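Local coordinates for pesticidal crystal protein Cry2Aa (Bacillus thuringiensis serovar kurstaki, PDB 1I5P) that lyses midgut epithelial cells of dipteran and lepidopteran insect larvae after binding to them, acting as an insecticidal delta-endotoxin, at residues L326-L335 with V387-E396; V549-I557 with T567-T575. All coordinates share one frame; numbering follows the deposited sequence.

Interaction 1: residues L326-L335 with V387-E396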
ATOM      1  N   LEU A 326      21.005 -22.450 -41.839  1.00 46.63           N
ATOM      2  CA  LEU A 326      20.696 -21.047 -41.582  1.00 48.31           C
ATOM      3  C   LEU A 326      21.926 -20.275 -41.141  1.00 48.62           C
ATOM      4  O   LEU A 326      22.875 -20.844 -40.599  1.00 48.19           O
ATOM      5  CB  LEU A 326      19.611 -20.919 -40.507  1.00 47.99           C
ATOM      6  CG  LEU A 326      18.178 -21.309 -40.878  1.00 49.09           C
ATOM      7  CD1 LEU A 326      17.317 -21.310 -39.624  1.00 47.72           C
ATOM      8  CD2 LEU A 326      17.619 -20.345 -41.925  1.00 46.98           C
ATOM      9  N   PRO A 327      21.926 -18.957 -41.380  1.00 48.94           N
ATOM     10  CA  PRO A 327      23.058 -18.111 -40.993  1.00 49.74           C
ATOM     11  C   PRO A 327      22.852 -17.577 -39.563  1.00 50.30           C
ATOM     12  O   PRO A 327      21.984 -18.066 -38.837  1.00 50.57           O
ATOM     13  CB  PRO A 327      23.035 -17.022 -42.063  1.00 48.05           C
ATOM     14  CG  PRO A 327      21.565 -16.811 -42.278  1.00 47.03           C
ATOM     15  CD  PRO A 327      20.942 -18.204 -42.186  1.00 47.30           C
ATOM     16  N   GLY A 328      23.652 -16.593 -39.157  1.00 50.67           N
ATOM     17  CA  GLY A 328      23.514 -16.029 -37.821  1.00 50.15           C
ATOM     18  C   GLY A 328      23.544 -17.038 -36.683  1.00 49.53           C
ATOM     19  O   GLY A 328      24.113 -18.124 -36.818  1.00 50.08           O
ATOM     20  N   SER A 329      22.924 -16.681 -35.560  1.00 47.81           N
ATOM     21  CA  SER A 329      22.897 -17.555 -34.394  1.00 45.99           C
ATOM     22  C   SER A 329      21.720 -17.255 -33.464  1.00 44.70           C
ATOM     23  O   SER A 329      20.851 -16.443 -33.786  1.00 43.93           O
ATOM     24  CB  SER A 329      24.211 -17.421 -33.621  1.00 45.91           C
ATOM     25  OG  SER A 329      24.289 -18.366 -32.572  1.00 48.36           O
ATOM     26  N   THR A 330      21.702 -17.919 -32.311  1.00 43.99           N
ATOM     27  CA  THR A 330      20.641 -17.737 -31.320  1.00 43.38           C
ATOM     28  C   THR A 330      21.210 -17.623 -29.908  1.00 41.71           C
ATOM     29  O   THR A 330      21.899 -18.524 -29.426  1.00 41.31           O
ATOM     30  CB  THR A 330      19.636 -18.907 -31.365  1.00 44.21           C
ATOM     31  OG1 THR A 330      18.883 -18.839 -32.581  1.00 47.19           O
ATOM     32  CG2 THR A 330      18.682 -18.849 -30.179  1.00 44.90           C
ATOM     33  N   THR A 331      20.910 -16.510 -29.248  1.00 38.62           N
ATOM     34  CA  THR A 331      21.394 -16.270 -27.898  1.00 37.49           C
ATOM     35  C   THR A 331      20.242 -16.134 -26.909  1.00 36.61           C
ATOM     36  O   THR A 331      19.166 -15.640 -27.249  1.00 36.22           O
ATOM     37  CB  THR A 331      22.239 -14.989 -27.835  1.00 37.04           C
ATOM     38  OG1 THR A 331      23.304 -15.075 -28.787  1.00 39.14           O
ATOM     39  CG2 THR A 331      22.822 -14.802 -26.444  1.00 36.40           C
ATOM     40  N   THR A 332      20.479 -16.576 -25.680  1.00 34.97           N
ATOM     41  CA  THR A 332      19.475 -16.504 -24.633  1.00 33.99           C
ATOM     42  C   THR A 332      20.101 -16.112 -23.295  1.00 32.01           C
ATOM     43  O   THR A 332      20.909 -16.854 -22.735  1.00 33.02           O
ATOM     44  CB  THR A 332      18.738 -17.856 -24.478  1.00 34.21           C
ATOM     45  OG1 THR A 332      17.842 -17.793 -23.362  1.00 36.81           O
ATOM     46  CG2 THR A 332      19.729 -18.982 -24.257  1.00 37.53           C
ATOM     47  N   HIS A 333      19.735 -14.930 -22.807  1.00 29.89           N
ATOM     48  CA  HIS A 333      20.222 -14.418 -21.526  1.00 26.82           C
ATOM     49  C   HIS A 333      19.121 -14.704 -20.515  1.00 24.69           C
ATOM     50  O   HIS A 333      18.058 -14.081 -20.544  1.00 22.80           O
ATOM     51  CB  HIS A 333      20.472 -12.917 -21.609  1.00 26.90           C
ATOM     52  CG  HIS A 333      21.456 -12.527 -22.665  1.00 27.86           C
ATOM     53  ND1 HIS A 333      22.790 -12.865 -22.599  1.00 27.58           N
ATOM     54  CD2 HIS A 333      21.298 -11.838 -23.819  1.00 27.39           C
ATOM     55  CE1 HIS A 333      23.413 -12.401 -23.668  1.00 27.44           C
ATOM     56  NE2 HIS A 333      22.530 -11.774 -24.424  1.00 29.86           N
ATOM     57  N   SER A 334      19.376 -15.652 -19.622  1.00 22.64           N
ATOM     58  CA  SER A 334      18.376 -16.041 -18.643  1.00 22.36           C
ATOM     59  C   SER A 334      18.824 -16.045 -17.189  1.00 22.11           C
ATOM     60  O   SER A 334      20.018 -16.092 -16.886  1.00 20.25           O
ATOM     61  CB  SER A 334      17.869 -17.437 -18.987  1.00 24.05           C
ATOM     62  OG  SER A 334      18.940 -18.368 -18.951  1.00 21.80           O
ATOM     63  N   LEU A 335      17.834 -15.978 -16.302  1.00 20.40           N
ATOM     64  CA  LEU A 335      18.040 -16.039 -14.859  1.00 19.86           C
ATOM     65  C   LEU A 335      17.344 -17.344 -14.513  1.00 20.19           C
ATOM     66  O   LEU A 335      16.112 -17.434 -14.535  1.00 20.10           O
ATOM     67  CB  LEU A 335      17.359 -14.875 -14.134  1.00 17.20           C
ATOM     68  CG  LEU A 335      17.410 -14.974 -12.602  1.00 17.45           C
ATOM     69  CD1 LEU A 335      18.855 -14.970 -12.125  1.00 13.70           C
ATOM     70  CD2 LEU A 335      16.634 -13.819 -11.979  1.00 15.16           C
ATOM     71  N   VAL A 387      19.080 -12.459 -40.695  1.00 48.47           N
ATOM     72  CA  VAL A 387      18.185 -13.369 -41.400  1.00 48.56           C
ATOM     73  C   VAL A 387      17.537 -14.370 -40.443  1.00 47.36           C
ATOM     74  O   VAL A 387      16.342 -14.654 -40.544  1.00 47.92           O
ATOM     75  CB  VAL A 387      18.937 -14.158 -42.504  1.00 49.61           C
ATOM     76  CG1 VAL A 387      18.257 -13.952 -43.847  1.00 49.72           C
ATOM     77  CG2 VAL A 387      20.389 -13.709 -42.575  1.00 51.19           C
ATOM     78  N   ALA A 388      18.324 -14.899 -39.512  1.00 45.70           N
ATOM     79  CA  ALA A 388      17.808 -15.872 -38.558  1.00 44.24           C
ATOM     80  C   ALA A 388      18.425 -15.713 -37.174  1.00 43.92           C
ATOM     81  O   ALA A 388      18.398 -16.641 -36.363  1.00 44.11           O
ATOM     82  CB  ALA A 388      18.052 -17.280 -39.076  1.00 43.75           C
ATOM     83  N   THR A 389      18.983 -14.538 -36.904  1.00 42.22           N
ATOM     84  CA  THR A 389      19.595 -14.276 -35.610  1.00 40.70           C
ATOM     85  C   THR A 389      18.549 -13.726 -34.646  1.00 39.71           C
ATOM     86  O   THR A 389      17.804 -12.809 -34.988  1.00 40.75           O
ATOM     87  CB  THR A 389      20.741 -13.251 -35.727  1.00 41.52           C
ATOM     88  OG1 THR A 389      21.792 -13.798 -36.536  1.00 41.69           O
ATOM     89  CG2 THR A 389      21.289 -12.902 -34.351  1.00 41.01           C
ATOM     90  N   SER A 390      18.493 -14.299 -33.447  1.00 37.95           N
ATOM     91  CA  SER A 390      17.550 -13.855 -32.427  1.00 36.28           C
ATOM     92  C   SER A 390      18.226 -13.832 -31.064  1.00 34.93           C
ATOM     93  O   SER A 390      19.263 -14.473 -30.855  1.00 33.75           O
ATOM     94  CB  SER A 390      16.338 -14.783 -32.365  1.00 36.42           C
ATOM     95  OG  SER A 390      16.684 -16.016 -31.758  1.00 39.07           O
ATOM     96  N   THR A 391      17.628 -13.090 -30.137  1.00 32.68           N
ATOM     97  CA  THR A 391      18.161 -12.974 -28.791  1.00 28.44           C
ATOM     98  C   THR A 391      17.044 -12.877 -27.764  1.00 28.47           C
ATOM     99  O   THR A 391      16.295 -11.903 -27.729  1.00 28.37           O
ATOM    100  CB  THR A 391      19.063 -11.736 -28.656  1.00 27.54           C
ATOM    101  OG1 THR A 391      20.211 -11.890 -29.502  1.00 26.39           O
ATOM    102  CG2 THR A 391      19.520 -11.564 -27.216  1.00 25.41           C
ATOM    103  N   ASN A 392      16.935 -13.907 -26.935  1.00 28.06           N
ATOM    104  CA  ASN A 392      15.929 -13.942 -25.891  1.00 27.41           C
ATOM    105  C   ASN A 392      16.589 -13.344 -24.672  1.00 26.36           C
ATOM    106  O   ASN A 392      17.675 -13.766 -24.283  1.00 27.34           O
ATOM    107  CB  ASN A 392      15.507 -15.378 -25.614  1.00 29.03           C
ATOM    108  CG  ASN A 392      14.971 -16.057 -26.844  1.00 31.05           C
ATOM    109  OD1 ASN A 392      15.272 -17.220 -27.109  1.00 34.88           O
ATOM    110  ND2 ASN A 392      14.169 -15.333 -27.610  1.00 29.73           N
ATOM    111  N   TRP A 393      15.940 -12.361 -24.066  1.00 23.03           N
ATOM    112  CA  TRP A 393      16.527 -11.702 -22.915  1.00 22.05           C
ATOM    113  C   TRP A 393      15.602 -11.504 -21.743  1.00 20.40           C
ATOM    114  O   TRP A 393      14.379 -11.446 -21.878  1.00 19.42           O
ATOM    115  CB  TRP A 393      17.082 -10.323 -23.314  1.00 20.19           C
ATOM    116  CG  TRP A 393      16.096  -9.481 -24.079  1.00 18.67           C
ATOM    117  CD1 TRP A 393      15.948  -9.428 -25.437  1.00 21.39           C
ATOM    118  CD2 TRP A 393      15.092  -8.610 -23.535  1.00 19.05           C
ATOM    119  NE1 TRP A 393      14.918  -8.580 -25.771  1.00 22.22           N
ATOM    120  CE2 TRP A 393      14.373  -8.065 -24.624  1.00 18.47           C
ATOM    121  CE3 TRP A 393      14.725  -8.240 -22.233  1.00 15.76           C
ATOM    122  CZ2 TRP A 393      13.309  -7.169 -24.454  1.00 17.64           C
ATOM    123  CZ3 TRP A 393      13.664  -7.349 -22.063  1.00 15.89           C
ATOM    124  CH2 TRP A 393      12.970  -6.825 -23.172  1.00 16.22           C
ATOM    125  N   GLN A 394      16.233 -11.401 -20.582  1.00 20.21           N
ATOM    126  CA  GLN A 394      15.561 -11.137 -19.322  1.00 19.21           C
ATOM    127  C   GLN A 394      16.275  -9.895 -18.790  1.00 18.23           C
ATOM    128  O   GLN A 394      17.305  -9.489 -19.335  1.00 16.39           O
ATOM    129  CB  GLN A 394      15.726 -12.319 -18.358  1.00 18.19           C
ATOM    130  CG  GLN A 394      14.548 -13.291 -18.373  1.00 14.75           C
ATOM    131  CD  GLN A 394      14.733 -14.446 -17.406  1.00 16.73           C
ATOM    132  OE1 GLN A 394      15.319 -15.469 -17.751  1.00 18.05           O
ATOM    133  NE2 GLN A 394      14.235 -14.284 -16.186  1.00 12.83           N
ATOM    134  N   THR A 395      15.721  -9.272 -17.758  1.00 18.09           N
ATOM    135  CA  THR A 395      16.337  -8.087 -17.166  1.00 17.29           C
ATOM    136  C   THR A 395      16.648  -8.406 -15.706  1.00 18.78           C
ATOM    137  O   THR A 395      17.791  -8.695 -15.356  1.00 19.42           O
ATOM    138  CB  THR A 395      15.398  -6.855 -17.245  1.00 17.45           C
ATOM    139  OG1 THR A 395      14.051  -7.252 -16.957  1.00 14.41           O
ATOM    140  CG2 THR A 395      15.458  -6.219 -18.634  1.00 17.21           C
ATOM    141  N   GLU A 396      15.622  -8.376 -14.866  1.00 16.26           N
ATOM    142  CA  GLU A 396      15.774  -8.678 -13.453  1.00 17.27           C
ATOM    143  C   GLU A 396      16.847  -7.771 -12.861  1.00 16.92           C
ATOM    144  O   GLU A 396      17.822  -8.251 -12.278  1.00 14.31           O
ATOM    145  CB  GLU A 396      16.181 -10.146 -13.268  1.00 17.54           C
ATOM    146  CG  GLU A 396      15.461 -11.146 -14.178  1.00 19.14           C
ATOM    147  CD  GLU A 396      13.954 -11.212 -13.953  1.00 19.02           C
ATOM    148  OE1 GLU A 396      13.474 -10.727 -12.909  1.00 23.67           O
ATOM    149  OE2 GLU A 396      13.249 -11.767 -14.819  1.00 19.75           O
TER

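Interaction 2: residues V549-I557 with T567-T575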
ATOM      1  N   VAL A 549      -8.230  -4.496  15.283  1.00 17.62           N
ATOM      2  CA  VAL A 549      -8.300  -5.940  15.145  1.00 17.00           C
ATOM      3  C   VAL A 549      -9.668  -6.422  14.713  1.00 18.25           C
ATOM      4  O   VAL A 549     -10.660  -5.690  14.782  1.00 16.41           O
ATOM      5  CB  VAL A 549      -7.967  -6.646  16.484  1.00 17.68           C
ATOM      6  CG1 VAL A 549      -6.769  -5.981  17.150  1.00 14.54           C
ATOM      7  CG2 VAL A 549      -9.184  -6.603  17.411  1.00 15.24           C
ATOM      8  N   SER A 550      -9.707  -7.677  14.281  1.00 17.16           N
ATOM      9  CA  SER A 550     -10.950  -8.313  13.877  1.00 18.75           C
ATOM     10  C   SER A 550     -10.981  -9.659  14.587  1.00 19.41           C
ATOM     11  O   SER A 550     -10.001 -10.402  14.561  1.00 19.22           O
ATOM     12  CB  SER A 550     -10.998  -8.523  12.364  1.00 15.94           C
ATOM     13  OG  SER A 550     -12.204  -9.174  11.994  1.00 16.15           O
ATOM     14  N   SER A 551     -12.101  -9.965  15.227  1.00 20.94           N
ATOM     15  CA  SER A 551     -12.230 -11.222  15.946  1.00 24.01           C
ATOM     16  C   SER A 551     -13.663 -11.732  15.843  1.00 24.48           C
ATOM     17  O   SER A 551     -14.534 -11.323  16.611  1.00 22.39           O
ATOM     18  CB  SER A 551     -11.843 -11.020  17.416  1.00 23.92           C
ATOM     19  OG  SER A 551     -11.880 -12.242  18.135  1.00 27.20           O
ATOM     20  N   ILE A 552     -13.907 -12.610  14.876  1.00 25.78           N
ATOM     21  CA  ILE A 552     -15.238 -13.172  14.702  1.00 27.58           C
ATOM     22  C   ILE A 552     -15.338 -14.325  15.689  1.00 28.04           C
ATOM     23  O   ILE A 552     -15.349 -15.496  15.317  1.00 28.67           O
ATOM     24  CB  ILE A 552     -15.453 -13.683  13.272  1.00 26.65           C
ATOM     25  CG1 ILE A 552     -14.901 -12.665  12.269  1.00 24.15           C
ATOM     26  CG2 ILE A 552     -16.938 -13.918  13.030  1.00 23.26           C
ATOM     27  CD1 ILE A 552     -15.482 -11.269  12.423  1.00 21.71           C
ATOM     28  N   GLY A 553     -15.390 -13.952  16.960  1.00 30.09           N
ATOM     29  CA  GLY A 553     -15.454 -14.905  18.048  1.00 30.45           C
ATOM     30  C   GLY A 553     -14.753 -14.220  19.200  1.00 31.72           C
ATOM     31  O   GLY A 553     -14.321 -13.074  19.056  1.00 28.67           O
ATOM     32  N   ASN A 554     -14.636 -14.892  20.339  1.00 33.58           N
ATOM     33  CA  ASN A 554     -13.970 -14.287  21.484  1.00 34.03           C
ATOM     34  C   ASN A 554     -12.473 -14.530  21.496  1.00 32.73           C
ATOM     35  O   ASN A 554     -11.990 -15.589  21.092  1.00 32.03           O
ATOM     36  CB  ASN A 554     -14.565 -14.796  22.792  1.00 38.82           C
ATOM     37  CG  ASN A 554     -15.901 -14.172  23.104  1.00 43.30           C
ATOM     38  OD1 ASN A 554     -16.067 -12.957  23.030  1.00 46.79           O
ATOM     39  ND2 ASN A 554     -16.868 -15.007  23.467  1.00 46.58           N
ATOM     40  N   SER A 555     -11.752 -13.523  21.966  1.00 29.73           N
ATOM     41  CA  SER A 555     -10.308 -13.584  22.057  1.00 28.38           C
ATOM     42  C   SER A 555      -9.851 -12.688  23.200  1.00 25.93           C
ATOM     43  O   SER A 555     -10.602 -11.828  23.665  1.00 25.73           O
ATOM     44  CB  SER A 555      -9.677 -13.132  20.735  1.00 28.37           C
ATOM     45  OG  SER A 555     -10.169 -11.863  20.339  1.00 34.06           O
ATOM     46  N   THR A 556      -8.626 -12.902  23.663  1.00 23.62           N
ATOM     47  CA  THR A 556      -8.082 -12.104  24.750  1.00 22.23           C
ATOM     48  C   THR A 556      -6.744 -11.520  24.324  1.00 21.03           C
ATOM     49  O   THR A 556      -5.866 -12.236  23.838  1.00 20.87           O
ATOM     50  CB  THR A 556      -7.876 -12.952  26.018  1.00 23.42           C
ATOM     51  OG1 THR A 556      -9.129 -13.520  26.417  1.00 25.34           O
ATOM     52  CG2 THR A 556      -7.330 -12.090  27.156  1.00 21.01           C
ATOM     53  N   ILE A 557      -6.592 -10.214  24.511  1.00 21.02           N
ATOM     54  CA  ILE A 557      -5.361  -9.539  24.140  1.00 19.71           C
ATOM     55  C   ILE A 557      -4.546  -9.144  25.366  1.00 19.07           C
ATOM     56  O   ILE A 557      -5.063  -8.530  26.297  1.00 17.17           O
ATOM     57  CB  ILE A 557      -5.648  -8.262  23.319  1.00 19.16           C
ATOM     58  CG1 ILE A 557      -6.518  -8.594  22.106  1.00 19.20           C
ATOM     59  CG2 ILE A 557      -4.340  -7.648  22.842  1.00 20.45           C
ATOM     60  CD1 ILE A 557      -6.943  -7.378  21.313  1.00 20.64           C
ATOM     61  N   THR A 567      -4.517  -6.150  29.744  1.00 27.05           N
ATOM     62  CA  THR A 567      -5.322  -7.283  29.314  1.00 25.46           C
ATOM     63  C   THR A 567      -6.719  -6.848  28.891  1.00 25.00           C
ATOM     64  O   THR A 567      -7.444  -6.219  29.658  1.00 25.06           O
ATOM     65  CB  THR A 567      -5.445  -8.328  30.438  1.00 24.72           C
ATOM     66  OG1 THR A 567      -4.138  -8.717  30.873  1.00 22.47           O
ATOM     67  CG2 THR A 567      -6.192  -9.558  29.946  1.00 25.21           C
ATOM     68  N   VAL A 568      -7.085  -7.175  27.658  1.00 25.26           N
ATOM     69  CA  VAL A 568      -8.407  -6.838  27.148  1.00 26.99           C
ATOM     70  C   VAL A 568      -9.111  -8.146  26.831  1.00 27.40           C
ATOM     71  O   VAL A 568      -8.754  -8.842  25.879  1.00 25.26           O
ATOM     72  CB  VAL A 568      -8.330  -5.981  25.874  1.00 26.11           C
ATOM     73  CG1 VAL A 568      -9.730  -5.601  25.425  1.00 25.23           C
ATOM     74  CG2 VAL A 568      -7.501  -4.734  26.144  1.00 26.71           C
ATOM     75  N   SER A 569     -10.110  -8.475  27.643  1.00 28.75           N
ATOM     76  CA  SER A 569     -10.859  -9.715  27.477  1.00 30.94           C
ATOM     77  C   SER A 569     -12.144  -9.546  26.688  1.00 30.01           C
ATOM     78  O   SER A 569     -12.655  -8.442  26.526  1.00 30.92           O
ATOM     79  CB  SER A 569     -11.195 -10.305  28.848  1.00 31.82           C
ATOM     80  OG  SER A 569     -10.027 -10.483  29.623  1.00 36.39           O
ATOM     81  N   ASN A 570     -12.663 -10.666  26.203  1.00 31.07           N
ATOM     82  CA  ASN A 570     -13.900 -10.678  25.444  1.00 31.16           C
ATOM     83  C   ASN A 570     -13.831  -9.788  24.214  1.00 29.61           C
ATOM     84  O   ASN A 570     -14.786  -9.083  23.889  1.00 28.07           O
ATOM     85  CB  ASN A 570     -15.060 -10.245  26.342  1.00 33.35           C
ATOM     86  CG  ASN A 570     -15.191 -11.115  27.577  1.00 35.75           C
ATOM     87  OD1 ASN A 570     -15.221 -12.343  27.484  1.00 38.82           O
ATOM     88  ND2 ASN A 570     -15.269 -10.481  28.743  1.00 35.06           N
ATOM     89  N   VAL A 571     -12.691  -9.810  23.537  1.00 27.56           N
ATOM     90  CA  VAL A 571     -12.542  -9.019  22.329  1.00 25.45           C
ATOM     91  C   VAL A 571     -13.313  -9.770  21.256  1.00 23.37           C
ATOM     92  O   VAL A 571     -12.983 -10.903  20.921  1.00 22.09           O
ATOM     93  CB  VAL A 571     -11.062  -8.893  21.913  1.00 25.86           C
ATOM     94  CG1 VAL A 571     -10.953  -8.183  20.569  1.00 21.66           C
ATOM     95  CG2 VAL A 571     -10.294  -8.123  22.979  1.00 26.86           C
ATOM     96  N   ASN A 572     -14.359  -9.143  20.733  1.00 23.57           N
ATOM     97  CA  ASN A 572     -15.177  -9.775  19.709  1.00 23.31           C
ATOM     98  C   ASN A 572     -15.739  -8.699  18.806  1.00 22.12           C
ATOM     99  O   ASN A 572     -16.470  -7.822  19.263  1.00 22.20           O
ATOM    100  CB  ASN A 572     -16.330 -10.543  20.354  1.00 24.39           C
ATOM    101  CG  ASN A 572     -16.956 -11.544  19.414  1.00 26.93           C
ATOM    102  OD1 ASN A 572     -17.192 -11.250  18.241  1.00 24.68           O
ATOM    103  ND2 ASN A 572     -17.237 -12.738  19.926  1.00 28.49           N
ATOM    104  N   THR A 573     -15.406  -8.767  17.522  1.00 21.07           N
ATOM    105  CA  THR A 573     -15.873  -7.765  16.570  1.00 19.08           C
ATOM    106  C   THR A 573     -16.940  -8.310  15.631  1.00 19.81           C
ATOM    107  O   THR A 573     -17.159  -7.768  14.548  1.00 15.79           O
ATOM    108  CB  THR A 573     -14.706  -7.236  15.723  1.00 19.85           C
ATOM    109  OG1 THR A 573     -14.204  -8.293  14.895  1.00 20.47           O
ATOM    110  CG2 THR A 573     -13.580  -6.728  16.624  1.00 17.96           C
ATOM    111  N   THR A 574     -17.599  -9.388  16.049  1.00 21.34           N
ATOM    112  CA  THR A 574     -18.651 -10.000  15.242  1.00 22.40           C
ATOM    113  C   THR A 574     -19.715  -8.970  14.885  1.00 22.87           C
ATOM    114  O   THR A 574     -20.047  -8.793  13.711  1.00 19.77           O
ATOM    115  CB  THR A 574     -19.331 -11.161  15.991  1.00 23.18           C
ATOM    116  OG1 THR A 574     -18.366 -12.183  16.272  1.00 24.01           O
ATOM    117  CG2 THR A 574     -20.446 -11.748  15.147  1.00 23.99           C
ATOM    118  N   THR A 575     -20.240  -8.292  15.903  1.00 24.15           N
ATOM    119  CA  THR A 575     -21.266  -7.275  15.698  1.00 26.15           C
ATOM    120  C   THR A 575     -20.810  -5.901  16.195  1.00 26.19           C
ATOM    121  O   THR A 575     -21.307  -4.875  15.733  1.00 27.59           O
ATOM    122  CB  THR A 575     -22.589  -7.665  16.399  1.00 26.03           C
ATOM    123  OG1 THR A 575     -22.333  -8.012  17.765  1.00 27.79           O
ATOM    124  CG2 THR A 575     -23.228  -8.851  15.693  1.00 28.86           C
TER

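Interaction 1: residues L326-L335 with V387-E396
Gln394 reaches across to the neighbouring strand and closes the buried end of a parallel pairing between strands 329-335 and 389-393. A straight CB-CG-CD run carries the amide across, and OE1 takes the backbone N-H of Leu335 at 2.9 Å, with the donor well above the amide carbonyl plane (55° out of it). The other half of the same amide is used as well: NE2 donates to Glu396 OE2 at 3.0 Å, nearly within its own amide plane. Glu396 CG, placed by the first side-chain torsion, crosses Leu335 CD2 obliquely at 3.7 Å; the bend at the next bond turns the carboxylate toward Gln394. The far oxygen of this carboxylate, OE1, accepts the backbone N of Leu464, and Leu335 itself packs on strand 462-469, which makes this end the tight one.

In the middle the strands run almost exactly parallel, 6° apart, and the work is done by backbone: the bond from Asn392 N to Thr331 O and that from His333 N to Asn392 O are both 2.8 Å long. Side chains add only light, slanting contacts here. The His333 ring comes obliquely to the methyl of Thr391, CD2 to CG2 3.8 Å, while its ND1 is hydrogen-bonded to Ser317 on strand 308-321.

Toward the exposed end the bonds lengthen. A chi1 of -64° turns Thr389 OG1 to the N-H side, and it receives the N-H of Ser329 at 3.2 Å. Beyond it, Leu326 CD1 meets the methyl of Ala388 across the contact, at 4.1 Å. Thr330, Thr332, Ser390 and Asn392 line one face and Thr331 and Thr391 the other, implying that cohesion comes mainly from backbone hydrogen bonds, with the glutamine amide supplying a peptide-like link where the regular ladder gives out.

Interaction 2: residues V549-I557 with T567-T575
A beta hairpin of the C-terminal lectin-like sandwich, formed by strands 555-561 and 564-571, is joined here to the turn that precedes it. At the hairpin, Ile557 and Val568 form an antiparallel hydrogen-bonded pair, Ile557 N to Val568 O at 2.9 Å and Val568 N to Ile557 O at 2.8 Å. The second strand then turns a corner at Asn570, and Val571 returns to the partner strand, its N bonded to Ser555 O. Val571 is the centre of the apolar part, between Ile557 and Val549: with CG1 pointing opposite the backbone N (chi1 174°), its two methyls part, CG2 meeting Ile557 CD1 at 3.8 Å and CG1 meeting Val549 CG2 at 3.9 Å. Both pairs of side chains cross at about a right angle.

Past the corner, polar groups take over. Thr573 OG1 receives the N-H of Ser551 in a short, nearly straight bond (2.7 Å, 170°), while Thr573 N donates to Ser551 O. The same hydroxyl is also bonded to Arg586 O, so it links this segment to strand 585-597. Ser551 OG gives its proton to Gly553 O at 2.7 Å, arriving from above the carbonyl plane and bracing the turn from within; Ile552 is the centre of an inverse gamma turn there. Asn572 faces this turn with its amide. OD1 accepts Thr574 N at 2.9 Å in the carbonyl plane, and ND2 makes a weak bond to Asn554 OD1, the two amide planes standing almost perpendicular. Both are small turns that bend the chain locally: the inverse gamma turn lies where the chain leaves strand 541-550 for the hairpin, and the Asx turn at Asn572 where it leaves the hairpin, in a jelly-roll sandwich.

Following the chain from the N terminus, the helical domain comes first and contributes to neither contact. Interaction 1 then brings two strands of the middle, beta-prism domain side by side, closing a loop of 51 intervening residues that contains strand but no helix. That loop is complete well before residues 549-557 open interaction 2, where only nine residues, mostly the outer parts of the two hairpin strands with their tight connection, separate the segments. The contacts are therefore in series, neither nested nor crossed. The centres of interactions 1 and 2 lie about 58 Å apart, on opposite sides of the chain's centre. One ties together a sheet of the middle domain; the other fixes a hairpin and its leading turn in the C-terminal sandwich.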